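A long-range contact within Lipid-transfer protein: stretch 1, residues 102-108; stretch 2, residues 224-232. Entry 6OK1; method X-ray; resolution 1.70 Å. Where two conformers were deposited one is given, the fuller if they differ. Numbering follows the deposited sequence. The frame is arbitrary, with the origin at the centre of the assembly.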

# COMPACT_ATOMS: atom_id res chain seq x y z
N ALA A 102 -2.64 2.75 -18.70
CA ALA A 102 -2.18 1.40 -18.95
C ALA A 102 -3.13 0.70 -19.91
O ALA A 102 -4.32 1.01 -19.95
CB ALA A 102 -2.08 0.57 -17.66
N GLU A 103 -2.59 -0.26 -20.65
CA GLU A 103 -3.40 -1.08 -21.55
C GLU A 103 -3.70 -2.46 -21.01
O GLU A 103 -4.77 -3.01 -21.29
CB GLU A 103 -2.69 -1.19 -22.91
CG GLU A 103 -2.71 0.14 -23.67
CD GLU A 103 -2.02 0.06 -25.00
OE1 GLU A 103 -0.86 -0.41 -25.02
OE2 GLU A 103 -2.63 0.46 -26.01
N VAL A 104 -2.81 -3.04 -20.21
CA VAL A 104 -2.95 -4.43 -19.75
C VAL A 104 -2.49 -4.49 -18.30
O VAL A 104 -1.29 -4.37 -18.03
CB VAL A 104 -2.14 -5.41 -20.60
CG1 VAL A 104 -2.35 -6.82 -20.12
CG2 VAL A 104 -2.53 -5.30 -22.09
N VAL A 105 -3.43 -4.67 -17.38
CA VAL A 105 -3.14 -4.60 -15.95
C VAL A 105 -3.44 -5.96 -15.34
O VAL A 105 -4.51 -6.53 -15.59
CB VAL A 105 -3.95 -3.49 -15.26
CG1 VAL A 105 -3.52 -3.38 -13.78
CG2 VAL A 105 -3.74 -2.14 -16.01
N VAL A 106 -2.51 -6.48 -14.55
CA VAL A 106 -2.75 -7.71 -13.80
C VAL A 106 -2.94 -7.39 -12.32
O VAL A 106 -2.09 -6.74 -11.72
CB VAL A 106 -1.62 -8.73 -14.01
CG1 VAL A 106 -1.99 -10.05 -13.38
CG2 VAL A 106 -1.36 -8.93 -15.51
N CYS A 107 -4.04 -7.86 -11.75
CA CYS A 107 -4.33 -7.74 -10.34
C CYS A 107 -4.06 -9.10 -9.69
O CYS A 107 -4.50 -10.12 -10.23
CB CYS A 107 -5.80 -7.35 -10.11
SG CYS A 107 -6.35 -5.96 -11.11
N TYR A 108 -3.34 -9.12 -8.56
CA TYR A 108 -2.96 -10.42 -8.00
C TYR A 108 -2.87 -10.38 -6.48
O TYR A 108 -2.76 -9.32 -5.86
CB TYR A 108 -1.62 -10.91 -8.57
CG TYR A 108 -0.42 -10.05 -8.21
CD1 TYR A 108 -0.07 -8.97 -8.98
CD2 TYR A 108 0.37 -10.34 -7.09
CE1 TYR A 108 1.03 -8.18 -8.64
CE2 TYR A 108 1.45 -9.54 -6.75
CZ TYR A 108 1.78 -8.48 -7.54
OH TYR A 108 2.83 -7.68 -7.23
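Stretch 2 (224-232) LVVVSTERA

What fills the apolar centre of the contact? Mostly valine, sorted onto the two faces of a sheet. Val104, Val106, Val225 and Val227 share one face. There Val225 touches both valines of stretch 1: its CG1 lies 4.1 Å from CG1 of Val104, and its CG2 lies 4.1 Å from CG2 of Val106. Val227 extends the row, its CG1 4.0 Å from CG2 of Val104. The other face carries Val105, Cys107, Leu224 and Val226. Here Cys107 packs against two neighbours, with its CB 4.5 Å from CB of Leu224 and its SG 4.3 Å from CG2 of Val226. All eight residues are buried, and the valines of stretch 1 all hold the t rotamer.

How does the backbone of stretch 2 run past that of stretch 1? Residues 224-228 form a strand, extended like its partner, and the two run antiparallel with an angle of 152° between their directions; the axes approach to 4.7 Å. Cys107 lies opposite Leu224, Val106 opposite Val225, and Val105 opposite Val226, with CA atoms 5.1, 4.6 and 5.2 Å apart, respectively. Residues directly opposite each other send their side chains to the same face, and because successive side chains in a strand alternate, the face changes from one pair to the next.

Which bonds fix this register? Two pairs are joined in both directions. Val105 N donates to Val226 O at 3.0 Å, nearly straight at 176°, and Val226 N returns a bond to Val105 O at 2.8 Å. Likewise Cys107 N donates to Leu224 O at 2.8 Å, while Leu224 N reaches Cys107 O at 2.8 Å with a more bent geometry, 140°. Between them, Val106 and Val225 form the narrow, non-hydrogen-bonded pair, where CA-H...O contacts help: Val106 CA is 3.3 Å from Leu224 O, and Val225 CA is 3.5 Å from Val105 O.

What happens at the polar edge, where stretch 2 leaves the strand? A water bridges the backbones, donating to Glu103 O at 2.7 Å and accepting from Ser228 N at 2.9 Å, so it links polar groups just beyond the direct ladder. Ser228 then caps the helix of residues 229-232: its OG accepts from Arg231 N at 3.0 Å. The turn into this helix brings Arg231 back toward stretch 1, where its NE lies 4.3 Å from CG2 of Val104, an oblique approach of the guanidinium to the methyl group.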

# COMPACT_ATOMS: atom_id res chain seq x y z
N LEU A 224 -5.79 -11.77 -12.14
CA LEU A 224 -6.87 -11.32 -13.02
C LEU A 224 -6.27 -10.32 -14.00
O LEU A 224 -5.54 -9.43 -13.58
CB LEU A 224 -7.98 -10.62 -12.23
CG LEU A 224 -8.53 -11.32 -10.99
CD1 LEU A 224 -9.25 -10.36 -10.10
CD2 LEU A 224 -9.48 -12.45 -11.37
N VAL A 225 -6.59 -10.46 -15.30
CA VAL A 225 -6.09 -9.57 -16.36
C VAL A 225 -7.20 -8.63 -16.80
O VAL A 225 -8.28 -9.08 -17.21
CB VAL A 225 -5.57 -10.38 -17.56
CG1 VAL A 225 -5.20 -9.44 -18.70
CG2 VAL A 225 -4.36 -11.18 -17.15
N VAL A 226 -6.93 -7.33 -16.75
CA VAL A 226 -7.91 -6.30 -17.11
C VAL A 226 -7.38 -5.57 -18.33
O VAL A 226 -6.21 -5.17 -18.36
CB VAL A 226 -8.14 -5.34 -15.92
CG1 VAL A 226 -9.11 -4.18 -16.30
CG2 VAL A 226 -8.71 -6.11 -14.71
N VAL A 227 -8.24 -5.39 -19.34
CA VAL A 227 -7.90 -4.65 -20.55
C VAL A 227 -9.09 -3.78 -20.92
O VAL A 227 -10.15 -3.84 -20.30
CB VAL A 227 -7.54 -5.60 -21.72
CG1 VAL A 227 -6.30 -6.37 -21.41
CG2 VAL A 227 -8.68 -6.54 -21.98
N SER A 228 -8.94 -2.98 -21.99
CA SER A 228 -10.11 -2.27 -22.47
C SER A 228 -11.14 -3.26 -22.99
O SER A 228 -10.81 -4.37 -23.44
CB SER A 228 -9.73 -1.28 -23.58
OG SER A 228 -9.39 -1.98 -24.76
N THR A 229 -12.40 -2.86 -22.94
CA THR A 229 -13.44 -3.72 -23.49
C THR A 229 -13.22 -3.98 -24.98
O THR A 229 -13.41 -5.11 -25.44
CB THR A 229 -14.82 -3.10 -23.21
OG1 THR A 229 -15.05 -3.10 -21.78
CG2 THR A 229 -15.92 -3.89 -23.86
N GLU A 230 -12.76 -2.97 -25.73
CA GLU A 230 -12.46 -3.16 -27.15
C GLU A 230 -11.39 -4.23 -27.34
O GLU A 230 -11.53 -5.14 -28.17
CB GLU A 230 -12.02 -1.84 -27.80
CG GLU A 230 -13.10 -0.78 -27.90
CD GLU A 230 -13.45 -0.15 -26.57
OE1 GLU A 230 -12.69 -0.34 -25.59
OE2 GLU A 230 -14.49 0.53 -26.49
N ARG A 231 -10.31 -4.15 -26.55
CA ARG A 231 -9.26 -5.17 -26.60
C ARG A 231 -9.79 -6.54 -26.22
O ARG A 231 -9.47 -7.55 -26.86
CB ARG A 231 -8.11 -4.77 -25.68
CG ARG A 231 -6.81 -5.54 -25.86
CD ARG A 231 -5.67 -4.62 -26.29
NE ARG A 231 -4.34 -5.17 -26.03
CZ ARG A 231 -3.86 -6.26 -26.61
NH1 ARG A 231 -4.61 -6.94 -27.46
NH2 ARG A 231 -2.64 -6.69 -26.33
N ALA A 232 -10.60 -6.61 -25.15
CA ALA A 232 -11.10 -7.90 -24.68
C ALA A 232 -11.89 -8.61 -25.77
O ALA A 232 -11.88 -9.84 -25.84
CB ALA A 232 -11.96 -7.70 -23.43
O HOH W 1 -6.41 -2.38 -23.30